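Local coordinates for protein chitinase (Paenibacillus sp. FPU-7, PDB 5GZT) that probably hydrolyses beta-1,4 linkages within chitin and chitodextrin chains at random, as a modular bacterial chitinase with two glycoside hydrolase family 18 domains, at residues 767-772 / 891-896; 774-779 / 834-839; 795-800 / 804-809; 812-815 / 821-824; 817-820 / 825-828. One frame throughout, in Å; residues are numbered along the deposited sequence.

Interaction 1 of 5, residues 767-772 / 891-896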
# COMPACT_ATOMS: atom_id res chain seq x y z
N LEU B 767 -40.97 23.22 4.81
CA LEU B 767 -40.86 24.68 4.61
C LEU B 767 -40.68 24.97 3.14
O LEU B 767 -39.80 24.40 2.51
CB LEU B 767 -39.67 25.20 5.42
CG LEU B 767 -39.48 26.70 5.43
CD1 LEU B 767 -38.79 27.18 6.74
CD2 LEU B 767 -38.72 27.17 4.22
N GLY B 768 -41.54 25.83 2.57
CA GLY B 768 -41.40 26.26 1.24
C GLY B 768 -41.02 27.70 1.16
O GLY B 768 -41.62 28.54 1.87
N TYR B 769 -40.00 28.00 0.37
CA TYR B 769 -39.73 29.37 -0.01
C TYR B 769 -40.77 29.82 -1.03
O TYR B 769 -41.04 29.09 -1.98
CB TYR B 769 -38.36 29.54 -0.61
CG TYR B 769 -37.25 29.80 0.38
CD1 TYR B 769 -36.94 31.08 0.78
CD2 TYR B 769 -36.51 28.75 0.93
CE1 TYR B 769 -35.91 31.32 1.68
CE2 TYR B 769 -35.49 28.98 1.84
CZ TYR B 769 -35.18 30.26 2.22
OH TYR B 769 -34.18 30.54 3.14
N VAL B 770 -41.40 30.95 -0.77
CA VAL B 770 -42.42 31.56 -1.60
C VAL B 770 -41.86 32.93 -2.12
O VAL B 770 -41.59 33.83 -1.36
CB VAL B 770 -43.71 31.73 -0.85
CG1 VAL B 770 -44.69 32.48 -1.69
CG2 VAL B 770 -44.26 30.33 -0.42
N PRO B 771 -41.60 33.02 -3.43
CA PRO B 771 -40.97 34.18 -4.00
C PRO B 771 -41.96 35.32 -4.04
O PRO B 771 -43.10 35.17 -4.49
CB PRO B 771 -40.59 33.72 -5.38
CG PRO B 771 -41.47 32.61 -5.71
CD PRO B 771 -41.79 31.93 -4.41
N GLY B 772 -41.52 36.48 -3.53
CA GLY B 772 -42.35 37.65 -3.48
C GLY B 772 -42.51 38.41 -4.82
O GLY B 772 -43.30 39.34 -4.90
N ASP B 891 -36.41 34.92 9.34
CA ASP B 891 -35.30 34.18 8.82
C ASP B 891 -34.28 35.12 8.22
O ASP B 891 -34.68 36.09 7.54
CB ASP B 891 -35.82 33.27 7.72
CG ASP B 891 -34.68 32.52 6.99
OD1 ASP B 891 -33.97 31.67 7.58
OD2 ASP B 891 -34.56 32.81 5.77
N LEU B 892 -33.01 34.95 8.54
CA LEU B 892 -31.94 35.80 7.97
C LEU B 892 -31.09 35.00 7.00
O LEU B 892 -30.56 33.95 7.36
CB LEU B 892 -31.02 36.32 9.07
CG LEU B 892 -31.61 37.17 10.18
CD1 LEU B 892 -30.53 37.71 11.11
CD2 LEU B 892 -32.44 38.29 9.61
N ASP B 893 -30.93 35.52 5.80
CA ASP B 893 -30.25 34.87 4.70
C ASP B 893 -29.13 35.78 4.26
O ASP B 893 -29.29 36.52 3.32
CB ASP B 893 -31.17 34.52 3.45
CG ASP B 893 -32.32 33.53 3.78
OD1 ASP B 893 -32.31 33.06 4.93
OD2 ASP B 893 -33.24 33.16 2.94
N TRP B 894 -27.99 35.70 4.95
CA TRP B 894 -26.85 36.53 4.74
C TRP B 894 -25.92 35.71 3.86
O TRP B 894 -25.49 34.61 4.26
CB TRP B 894 -26.24 36.82 6.06
CG TRP B 894 -25.00 37.71 6.03
CD1 TRP B 894 -24.18 38.05 4.93
CD2 TRP B 894 -24.33 38.23 7.19
NE1 TRP B 894 -23.12 38.81 5.38
CE2 TRP B 894 -23.19 38.93 6.73
CE3 TRP B 894 -24.63 38.24 8.54
CZ2 TRP B 894 -22.36 39.64 7.60
CZ3 TRP B 894 -23.77 38.92 9.43
CH2 TRP B 894 -22.66 39.62 8.93
N GLU B 895 -25.66 36.22 2.65
CA GLU B 895 -24.95 35.44 1.63
C GLU B 895 -23.68 36.15 1.20
O GLU B 895 -23.70 36.86 0.17
CB GLU B 895 -25.86 35.16 0.41
CG GLU B 895 -27.05 34.32 0.85
CD GLU B 895 -27.92 33.81 -0.30
OE1 GLU B 895 -27.47 33.79 -1.43
OE2 GLU B 895 -29.04 33.35 -0.04
N TYR B 896 -22.58 36.04 1.96
CA TYR B 896 -22.36 35.18 3.11
C TYR B 896 -21.36 35.94 3.95
O TYR B 896 -20.57 36.72 3.39
CB TYR B 896 -21.73 33.82 2.71
CG TYR B 896 -22.56 33.07 1.70
CD1 TYR B 896 -23.71 32.33 2.11
CD2 TYR B 896 -22.27 33.10 0.34
CE1 TYR B 896 -24.50 31.65 1.18
CE2 TYR B 896 -23.08 32.40 -0.60
CZ TYR B 896 -24.17 31.68 -0.16
OH TYR B 896 -24.96 31.04 -1.02
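Tyr769 and Asp893 meet inside the barrel of the family 18 domain, where the phenol of one strand donates a hydrogen bond to the carboxylate of another. The bond from Tyr769 OH to Asp893 OD2 is 2.8 Å long and reaches the syn side of the oxygen, 29° out of the carboxylate plane. That oxygen also sits at the edge of the phenol ring, 3.5 Å from Tyr769 CE1, so the end of the ring and the acid are closely fitted. With CG anti to its own carbonyl carbon (chi1 -62°), Asp893 brings its carboxylate in from the direction opposite to the tyrosine. Asp891 makes the slacker part of the contact: its OD2 stands 3.5 Å from Tyr769 OH, oblique to the ring, and has its hydrogen bond with Ser852 instead. Looser still are the backbones, whose nearest CA atoms, those of Tyr769 and Asp891, are 11.0 Å apart. Tyrosine suits such a gap, being long enough to span it and polar only at its end; a phenylalanine here would probably leave Asp893 OD2 without this donor and the acid freer to turn. Asp891, Asp893 and Glu895 match the DxDxE end of the family 18 signature, whose final glutamate is the general acid in relatives. Strands 765-771 and 889-893 are not sheet neighbours: strands 790-799 and 848-854 lie between them, sending Asn792 and Ser852 against both tyrosine and acids, while Trp1114, at the end of strand 1110-1114, meets the tyrosine ring.

Interaction 2 of 5, residues 774-779 / 834-839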
# COMPACT_ATOMS: atom_id res chain seq x y z
N VAL B 774 -43.46 36.91 -7.48
CA VAL B 774 -44.64 36.31 -8.07
C VAL B 774 -45.82 36.98 -7.40
O VAL B 774 -45.88 37.08 -6.19
CB VAL B 774 -44.67 34.77 -7.86
CG1 VAL B 774 -46.01 34.19 -8.22
CG2 VAL B 774 -43.60 34.05 -8.69
N ASP B 775 -46.76 37.47 -8.21
CA ASP B 775 -48.03 38.01 -7.74
C ASP B 775 -48.98 36.87 -7.50
O ASP B 775 -49.71 36.44 -8.41
CB ASP B 775 -48.57 38.94 -8.82
CG ASP B 775 -49.81 39.71 -8.41
OD1 ASP B 775 -50.37 39.54 -7.32
OD2 ASP B 775 -50.23 40.54 -9.23
N TRP B 776 -48.97 36.35 -6.26
CA TRP B 776 -49.68 35.12 -5.95
C TRP B 776 -51.20 35.25 -6.09
O TRP B 776 -51.85 34.31 -6.55
CB TRP B 776 -49.31 34.53 -4.56
CG TRP B 776 -47.91 34.00 -4.61
CD1 TRP B 776 -46.76 34.67 -4.34
CD2 TRP B 776 -47.54 32.76 -5.16
NE1 TRP B 776 -45.67 33.90 -4.70
CE2 TRP B 776 -46.13 32.72 -5.19
CE3 TRP B 776 -48.27 31.68 -5.70
CZ2 TRP B 776 -45.45 31.62 -5.65
CZ3 TRP B 776 -47.58 30.59 -6.15
CH2 TRP B 776 -46.18 30.56 -6.09
N THR B 777 -51.75 36.37 -5.65
CA THR B 777 -53.18 36.64 -5.80
C THR B 777 -53.66 36.36 -7.24
O THR B 777 -54.69 35.75 -7.41
CB THR B 777 -53.54 38.05 -5.35
OG1 THR B 777 -53.08 38.25 -4.03
CG2 THR B 777 -55.04 38.27 -5.31
N ASN B 778 -52.85 36.69 -8.24
CA ASN B 778 -53.19 36.47 -9.67
C ASN B 778 -52.51 35.34 -10.38
O ASN B 778 -52.61 35.26 -11.61
CB ASN B 778 -52.92 37.76 -10.45
CG ASN B 778 -53.75 38.88 -9.92
OD1 ASN B 778 -54.92 38.68 -9.66
ND2 ASN B 778 -53.13 40.01 -9.63
N SER B 779 -51.83 34.46 -9.63
CA SER B 779 -51.12 33.33 -10.19
C SER B 779 -52.17 32.22 -10.24
O SER B 779 -52.92 32.02 -9.28
CB SER B 779 -49.98 32.91 -9.28
OG SER B 779 -49.53 31.58 -9.55
N PHE B 834 -48.80 39.90 0.92
CA PHE B 834 -48.99 39.78 2.31
C PHE B 834 -50.46 39.52 2.59
O PHE B 834 -50.77 38.77 3.56
CB PHE B 834 -48.53 41.03 3.12
CG PHE B 834 -47.04 41.40 2.95
CD1 PHE B 834 -46.04 40.43 2.73
CD2 PHE B 834 -46.64 42.72 3.03
CE1 PHE B 834 -44.73 40.81 2.60
CE2 PHE B 834 -45.31 43.08 2.86
CZ PHE B 834 -44.36 42.13 2.69
N ALA B 835 -51.39 40.11 1.81
CA ALA B 835 -52.81 39.75 2.04
C ALA B 835 -53.04 38.32 1.65
O ALA B 835 -53.80 37.62 2.30
CB ALA B 835 -53.76 40.65 1.25
N TYR B 836 -52.38 37.87 0.60
CA TYR B 836 -52.50 36.43 0.20
C TYR B 836 -52.01 35.48 1.30
O TYR B 836 -52.71 34.55 1.70
CB TYR B 836 -51.73 36.16 -1.10
CG TYR B 836 -51.86 34.72 -1.61
CD1 TYR B 836 -53.08 34.24 -2.10
CD2 TYR B 836 -50.76 33.84 -1.55
CE1 TYR B 836 -53.17 32.89 -2.54
CE2 TYR B 836 -50.83 32.54 -2.00
CZ TYR B 836 -52.04 32.04 -2.49
OH TYR B 836 -52.06 30.70 -2.90
N LEU B 837 -50.82 35.75 1.83
CA LEU B 837 -50.26 34.89 2.89
C LEU B 837 -51.21 34.83 4.09
O LEU B 837 -51.41 33.77 4.69
CB LEU B 837 -48.91 35.45 3.33
CG LEU B 837 -47.86 35.21 2.28
CD1 LEU B 837 -46.60 35.99 2.68
CD2 LEU B 837 -47.53 33.76 2.08
N LYS B 838 -51.85 35.95 4.37
CA LYS B 838 -52.77 35.97 5.45
C LYS B 838 -53.99 35.07 5.27
O LYS B 838 -54.49 34.53 6.28
CB LYS B 838 -53.14 37.39 5.75
CG LYS B 838 -54.15 37.49 6.85
CD LYS B 838 -54.26 38.92 7.29
CE LYS B 838 -55.44 39.09 8.23
NZ LYS B 838 -55.43 40.48 8.74
N THR B 839 -54.39 34.79 4.01
CA THR B 839 -55.52 33.95 3.71
C THR B 839 -55.07 32.52 3.79
O THR B 839 -55.83 31.67 4.21
CB THR B 839 -56.16 34.15 2.28
OG1 THR B 839 -55.31 33.62 1.21
CG2 THR B 839 -56.58 35.59 2.08
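Trp776 sets its CB over one face of the Tyr836 ring, a CH-pi contact in which CB lies 3.8 Å from the ring centroid and 29° off the ring normal. The closest pair is Trp776 CB and Tyr836 CD2, at 3.4 Å. The indole itself runs on past the tyrosine: its five-membered ring and the phenol are inclined by only 17°, but they are slid apart and barely overlap. The tyrosine gets there because its CG is turned anti to the backbone N (chi1 -177°), carrying the ring off the helix toward the loop. Beside it, Thr777 OG1 rests 3.8 Å from Tyr836 CB at the more exposed margin, where a small polar residue fits. Both aromatic residues keep their polar ends occupied elsewhere, Trp776 NE1 on Pro771 O and Tyr836 OH on Val783 N, which probably limits how far each ring can turn. An indole suits the buried side of the loop, with Val774 CG1 over one of its faces. The contact thus joins the loop that follows strand 765-771 to helix 830-843, whose Leu837 packs on Ile791 and Tyr793 of strand 790-799, while Asn833 of the same helix hydrogen-bonds the loop backbone.

Interaction 3 of 5, residues 795-800 / 804-809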
# COMPACT_ATOMS: atom_id res chain seq x y z
N PHE B 795 -38.23 38.38 -0.62
CA PHE B 795 -37.41 38.67 0.54
C PHE B 795 -37.77 40.08 0.99
O PHE B 795 -38.37 40.84 0.24
CB PHE B 795 -35.96 38.68 0.23
CG PHE B 795 -35.35 37.37 -0.18
CD1 PHE B 795 -34.91 36.48 0.78
CD2 PHE B 795 -34.99 37.13 -1.53
CE1 PHE B 795 -34.29 35.28 0.41
CE2 PHE B 795 -34.34 35.96 -1.89
CZ PHE B 795 -33.98 35.01 -0.91
N ALA B 796 -37.39 40.40 2.24
CA ALA B 796 -37.19 41.77 2.68
C ALA B 796 -35.70 42.10 2.54
O ALA B 796 -34.88 41.21 2.41
CB ALA B 796 -37.64 41.95 4.10
N ARG B 797 -35.36 43.36 2.50
CA ARG B 797 -33.99 43.81 2.25
C ARG B 797 -33.62 44.82 3.25
O ARG B 797 -34.47 45.20 4.10
CB ARG B 797 -33.85 44.39 0.82
CG ARG B 797 -34.10 43.32 -0.26
CD ARG B 797 -32.81 42.55 -0.36
NE ARG B 797 -32.92 41.21 -0.85
CZ ARG B 797 -32.61 40.78 -2.08
NH1 ARG B 797 -32.36 41.61 -3.09
NH2 ARG B 797 -32.63 39.50 -2.31
N ILE B 798 -32.37 45.21 3.24
CA ILE B 798 -31.88 46.13 4.22
C ILE B 798 -31.45 47.40 3.46
O ILE B 798 -30.58 47.36 2.56
CB ILE B 798 -30.71 45.56 4.95
CG1 ILE B 798 -31.08 44.27 5.70
CG2 ILE B 798 -30.11 46.57 5.96
CD1 ILE B 798 -29.83 43.52 6.28
N LYS B 799 -32.04 48.54 3.86
CA LYS B 799 -31.65 49.86 3.32
C LYS B 799 -31.53 50.83 4.50
O LYS B 799 -32.50 50.98 5.30
CB LYS B 799 -32.62 50.35 2.26
CG LYS B 799 -32.15 51.69 1.68
CD LYS B 799 -33.22 52.36 0.86
CE LYS B 799 -32.77 53.76 0.44
NZ LYS B 799 -33.84 54.51 -0.24
N ASP B 800 -30.33 51.45 4.64
CA ASP B 800 -30.07 52.46 5.67
C ASP B 800 -30.22 51.81 7.07
O ASP B 800 -30.71 52.40 8.04
CB ASP B 800 -30.98 53.68 5.54
CG ASP B 800 -30.69 54.54 4.28
OD1 ASP B 800 -29.61 54.38 3.66
OD2 ASP B 800 -31.60 55.33 3.93
N VAL B 804 -36.71 46.77 4.77
CA VAL B 804 -37.60 47.38 3.76
C VAL B 804 -38.08 46.32 2.78
O VAL B 804 -37.59 45.21 2.79
CB VAL B 804 -36.87 48.46 2.99
CG1 VAL B 804 -36.41 49.52 3.96
CG2 VAL B 804 -35.69 47.90 2.25
N LYS B 805 -39.13 46.64 2.05
CA LYS B 805 -39.57 45.77 0.96
C LYS B 805 -38.53 45.71 -0.13
O LYS B 805 -37.74 46.66 -0.32
CB LYS B 805 -40.86 46.24 0.38
CG LYS B 805 -42.06 46.15 1.31
CD LYS B 805 -43.26 46.97 0.75
CE LYS B 805 -44.54 46.65 1.51
NZ LYS B 805 -45.68 47.58 1.14
N ILE B 806 -38.53 44.58 -0.86
CA ILE B 806 -37.50 44.31 -1.89
C ILE B 806 -37.50 45.35 -3.00
O ILE B 806 -36.45 45.62 -3.59
CB ILE B 806 -37.68 42.89 -2.50
CG1 ILE B 806 -36.40 42.48 -3.21
CG2 ILE B 806 -38.91 42.79 -3.39
CD1 ILE B 806 -36.29 41.01 -3.51
N SER B 807 -38.66 45.96 -3.23
CA SER B 807 -38.74 47.08 -4.20
C SER B 807 -37.92 48.31 -3.83
O SER B 807 -37.76 49.16 -4.66
CB SER B 807 -40.19 47.45 -4.48
OG SER B 807 -40.88 47.83 -3.33
N GLU B 808 -37.37 48.39 -2.61
CA GLU B 808 -36.51 49.46 -2.21
C GLU B 808 -35.06 49.18 -2.34
O GLU B 808 -34.23 50.06 -2.09
CB GLU B 808 -36.82 49.85 -0.79
CG GLU B 808 -38.24 50.23 -0.55
CD GLU B 808 -38.56 51.60 -1.15
OE1 GLU B 808 -37.63 52.33 -1.57
OE2 GLU B 808 -39.75 51.91 -1.25
N ASP B 809 -34.71 47.97 -2.76
CA ASP B 809 -33.31 47.64 -3.10
C ASP B 809 -33.11 48.00 -4.59
O ASP B 809 -33.63 47.33 -5.45
CB ASP B 809 -33.11 46.14 -2.88
CG ASP B 809 -31.77 45.65 -3.24
OD1 ASP B 809 -30.92 46.39 -3.83
OD2 ASP B 809 -31.48 44.49 -2.88
O HOH W 1 -40.34 42.52 0.02
O HOH W 2 -35.11 52.77 -2.09
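A beta hairpin, made where barrel strand 790-799 runs on and turns back as strand 802-805, brings Arg797 against Val804 as an antiparallel hydrogen-bonded pair. Arg797 N donates to Val804 O at 2.9 Å, and Val804 N returns a bond of 2.8 Å to Arg797 O. On the face carrying these two side chains, Val804 CG2 lies 3.9 Å from Lys799 CB, the branched valine packing against the aliphatic stem of the lysine. The arginine chain bends at chi2 (-79°), which lays it alongside Ile806, pointing the same way. Ile806 CD1 then sits over one face of the guanidinium, 4.0 Å from Arg797 CZ. At the edge of that group Arg797 NH1 forms a salt bridge with Asp809 OD2, 3.0 Å long and met on the anti side of the carboxylate. Arginine suits this place because its flat cation is used several ways at once: NE donates to Gly854 O, and Trp812 adds a cation-pi contact. Two waters link strand 790-799 to the 3-10 turn that follows the hairpin. One molecule bridges Phe795 O and Ile806 N inside, and the other, near the surface, accepts from Lys799 NZ and donates to Glu808 O and to Glu808 OE1, which lies 4.6 Å from Lys799 NZ. Asp809 also stands at the N-cap of helix 810-813, its OD1 making a weak bond to Trp812 N. The whole is a strand of a TIM barrel prolonged into a hairpin at its C-terminal end, the end at which such barrels carry their active sites.

Interaction 4 of 5, residues 812-815 / 821-824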
# COMPACT_ATOMS: atom_id res chain seq x y z
N TRP B 812 -31.36 45.60 -6.92
CA TRP B 812 -32.16 44.52 -7.39
C TRP B 812 -33.15 45.05 -8.44
O TRP B 812 -33.37 44.35 -9.46
CB TRP B 812 -32.91 43.84 -6.24
CG TRP B 812 -33.88 42.80 -6.65
CD1 TRP B 812 -33.59 41.47 -6.89
CD2 TRP B 812 -35.29 42.93 -6.80
NE1 TRP B 812 -34.74 40.80 -7.17
CE2 TRP B 812 -35.80 41.65 -7.10
CE3 TRP B 812 -36.18 43.97 -6.62
CZ2 TRP B 812 -37.12 41.42 -7.35
CZ3 TRP B 812 -37.52 43.73 -6.83
CH2 TRP B 812 -37.98 42.49 -7.20
N VAL B 813 -33.79 46.21 -8.16
CA VAL B 813 -34.81 46.74 -9.04
C VAL B 813 -34.22 46.94 -10.45
O VAL B 813 -34.82 46.53 -11.44
CB VAL B 813 -35.35 48.08 -8.52
CG1 VAL B 813 -36.10 48.85 -9.61
CG2 VAL B 813 -36.28 47.87 -7.31
N ASN B 814 -33.01 47.50 -10.50
CA ASN B 814 -32.29 47.76 -11.75
C ASN B 814 -31.29 46.72 -12.16
O ASN B 814 -30.44 47.02 -12.99
CB ASN B 814 -31.57 49.13 -11.68
CG ASN B 814 -32.54 50.25 -11.63
OD1 ASN B 814 -33.75 50.06 -11.84
ND2 ASN B 814 -32.06 51.42 -11.29
N GLU B 815 -31.41 45.50 -11.64
CA GLU B 815 -30.50 44.44 -12.02
C GLU B 815 -30.39 44.28 -13.56
O GLU B 815 -29.31 44.12 -14.08
CB GLU B 815 -31.00 43.14 -11.46
CG GLU B 815 -30.14 41.94 -11.81
CD GLU B 815 -30.47 40.74 -11.00
OE1 GLU B 815 -31.53 40.66 -10.33
OE2 GLU B 815 -29.62 39.86 -11.03
N ILE B 821 -38.97 45.00 -16.83
CA ILE B 821 -38.57 44.35 -15.62
C ILE B 821 -38.36 45.41 -14.51
O ILE B 821 -38.90 45.25 -13.44
CB ILE B 821 -37.34 43.47 -15.86
CG1 ILE B 821 -37.69 42.31 -16.84
CG2 ILE B 821 -36.82 42.92 -14.57
CD1 ILE B 821 -36.51 41.43 -17.27
N ARG B 822 -37.71 46.53 -14.81
CA ARG B 822 -37.53 47.58 -13.83
C ARG B 822 -38.85 48.07 -13.29
O ARG B 822 -38.97 48.33 -12.10
CB ARG B 822 -36.71 48.80 -14.35
CG ARG B 822 -35.27 48.46 -14.63
CD ARG B 822 -34.41 49.65 -15.07
NE ARG B 822 -33.01 49.18 -15.26
CZ ARG B 822 -31.90 49.93 -15.20
NH1 ARG B 822 -31.96 51.24 -14.96
NH2 ARG B 822 -30.70 49.36 -15.36
N GLU B 823 -39.83 48.27 -14.17
CA GLU B 823 -41.14 48.77 -13.73
C GLU B 823 -41.81 47.71 -12.89
O GLU B 823 -42.43 47.99 -11.91
CB GLU B 823 -42.06 49.12 -14.94
CG GLU B 823 -43.46 49.67 -14.59
CD GLU B 823 -43.52 51.12 -14.04
OE1 GLU B 823 -44.65 51.65 -14.00
OE2 GLU B 823 -42.53 51.76 -13.62
N GLN B 824 -41.74 46.48 -13.32
CA GLN B 824 -42.38 45.39 -12.55
C GLN B 824 -41.71 45.26 -11.13
O GLN B 824 -42.37 45.03 -10.17
CB GLN B 824 -42.26 44.16 -13.39
CG GLN B 824 -42.42 42.80 -12.80
CD GLN B 824 -41.79 41.81 -13.80
OE1 GLN B 824 -41.89 42.01 -15.02
NE2 GLN B 824 -41.10 40.80 -13.29
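Asn814 stacks its amide on the guanidinium of Arg822 at the junction of two short consecutive helices, where helix 810-813 gives way to the loop leading to helix 819-826. The two flat groups are only 12° from parallel, although the side chains themselves cross at about a right angle. Over one face of the guanidinium, close to its centre, lies Asn814 CB, 3.6 Å from Arg822 CZ; Asn814 CG stands 3.5 Å from Arg822 NH1. Arg822 is extended from CG to NE (chi2 -177°), which carries its head across the first residue after the helix to leave helical geometry. There its strongest polar partner is Phe816 O in the linking loop, to which NE donates. Arginine suits the place because a long stem can run beside the helix end while the flat head lies on the amide and still bonds the loop. A serine here would probably leave Phe816 O without this donor and the Asn814 amide without its stacking partner, freer to turn. Val813, the third large contributor, is buried, and meets the second helix with its aliphatic side chain: its CG1 lies 3.8 Å from Arg822 O. Its own carbonyl faces the arginine stem, with Val813 O 3.8 Å from Arg822 CG. The stem also passes close to the asparagine amide, whose OD1 comes to 3.3 Å from Arg822 CD.

Interaction 5 of 5, residues 817-820 / 825-828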
# COMPACT_ATOMS: atom_id res chain seq x y z
N PRO B 817 -31.42 45.80 -17.50
CA PRO B 817 -31.68 47.06 -18.18
C PRO B 817 -33.11 47.15 -18.76
O PRO B 817 -33.62 48.27 -18.88
CB PRO B 817 -30.59 47.09 -19.25
CG PRO B 817 -30.40 45.65 -19.59
CD PRO B 817 -30.57 44.90 -18.31
N SER B 818 -33.76 46.00 -19.05
CA SER B 818 -35.19 45.97 -19.44
C SER B 818 -36.04 46.92 -18.67
O SER B 818 -36.26 46.76 -17.47
CB SER B 818 -35.83 44.58 -19.35
OG SER B 818 -37.24 44.72 -19.59
N GLU B 819 -36.56 47.91 -19.36
CA GLU B 819 -37.46 48.82 -18.74
C GLU B 819 -38.79 48.16 -18.26
O GLU B 819 -39.45 48.66 -17.33
CB GLU B 819 -37.72 49.98 -19.68
CG GLU B 819 -38.68 51.02 -19.12
CD GLU B 819 -38.27 51.50 -17.75
OE1 GLU B 819 -37.17 52.11 -17.67
OE2 GLU B 819 -39.04 51.24 -16.78
N GLU B 820 -39.18 47.04 -18.86
CA GLU B 820 -40.36 46.34 -18.34
C GLU B 820 -40.11 45.69 -16.96
O GLU B 820 -40.94 45.81 -16.08
CB GLU B 820 -40.87 45.28 -19.30
CG GLU B 820 -42.11 45.75 -20.04
CD GLU B 820 -42.34 44.96 -21.31
OE1 GLU B 820 -42.06 43.73 -21.28
OE2 GLU B 820 -42.77 45.56 -22.33
N ARG B 825 -40.40 45.46 -11.06
CA ARG B 825 -39.65 45.35 -9.79
C ARG B 825 -39.99 46.50 -8.88
O ARG B 825 -40.28 46.28 -7.71
CB ARG B 825 -38.16 45.15 -10.07
CG ARG B 825 -37.90 43.72 -10.54
CD ARG B 825 -36.45 43.39 -10.65
NE ARG B 825 -36.31 41.97 -10.82
CZ ARG B 825 -35.17 41.28 -10.74
NH1 ARG B 825 -33.99 41.85 -10.49
NH2 ARG B 825 -35.19 39.99 -10.93
N ARG B 826 -40.06 47.72 -9.42
CA ARG B 826 -40.48 48.91 -8.64
C ARG B 826 -41.85 48.72 -8.02
O ARG B 826 -42.11 49.24 -6.92
CB ARG B 826 -40.46 50.21 -9.46
CG ARG B 826 -39.05 50.69 -9.81
CD ARG B 826 -38.94 52.12 -10.41
NE ARG B 826 -39.63 52.28 -11.70
CZ ARG B 826 -39.09 52.11 -12.91
NH1 ARG B 826 -37.81 51.81 -13.10
NH2 ARG B 826 -39.85 52.27 -13.97
N ASN B 827 -42.70 47.99 -8.72
CA ASN B 827 -44.04 47.70 -8.31
C ASN B 827 -44.22 46.23 -7.78
O ASN B 827 -45.32 45.69 -7.80
CB ASN B 827 -44.97 47.88 -9.51
CG ASN B 827 -45.09 49.32 -9.91
OD1 ASN B 827 -44.53 49.73 -10.91
ND2 ASN B 827 -45.73 50.10 -9.08
N ASN B 828 -43.16 45.66 -7.25
CA ASN B 828 -43.23 44.31 -6.68
C ASN B 828 -44.43 44.19 -5.76
O ASN B 828 -44.67 45.05 -4.91
CB ASN B 828 -41.95 43.98 -5.93
CG ASN B 828 -41.81 42.53 -5.73
OD1 ASN B 828 -41.50 41.80 -6.67
ND2 ASN B 828 -42.15 42.07 -4.54
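The guanidinium of Arg826 receives Glu819 at its edge: the carboxylate oxygen OE2 lies near the plane of the group, and the two flat groups are turned 43° from each other. This is a salt bridge along helix 819-826, between residues seven apart and so about two turns from each other. Arg826 NH2 donates to Glu819 OE2 over 3.1 Å, at an N-H...acceptor angle of 159°, meeting the syn side of the oxygen. To span the two turns both chains fold. Glu819 bends at chi2 (52°), bringing its end round although its CB points away, and Arg826 bends at chi3. Glu823, about one turn earlier in the helix than the arginine, is the stronger partner and bridges the same NH2, which therefore serves two acids. Long charged side chains suit this exposed flank, where their ends can meet over the helix surface; the arginine stem also packs on Val813 of helix 810-813. Glu819 is the first residue of the helix, where a negative charge probably gains from the helix dipole, and Ser818 before it caps the end with OG on Ile821 N. At the other end, where Asn827 leaves helical geometry, Asn828 N bonds back to Arg825 O at 3.0 Å.

In the fold
From barrel interior to surface, the chemistry of the five contacts changes. Interaction 1 is wholly buried and rests on a single directional bond between strands. Interactions 2 and 3, partly buried, are attached to it: interaction 2 through its indole N-H, interaction 3 through Phe795 packing on Asp893 and through neighbouring strands 765-771 and 790-799. Interaction 2 is aromatic, whereas interaction 3 mixes backbone bonds, a salt bridge and water. Interactions 4 and 5, their centres about 3 Å apart, share helix 819-826, interaction 4, partly buried, stacking an amide on a cation, and interaction 5, at the surface, pairing charges; Asn828 ties that helix's end back to Gly772 of interaction 1.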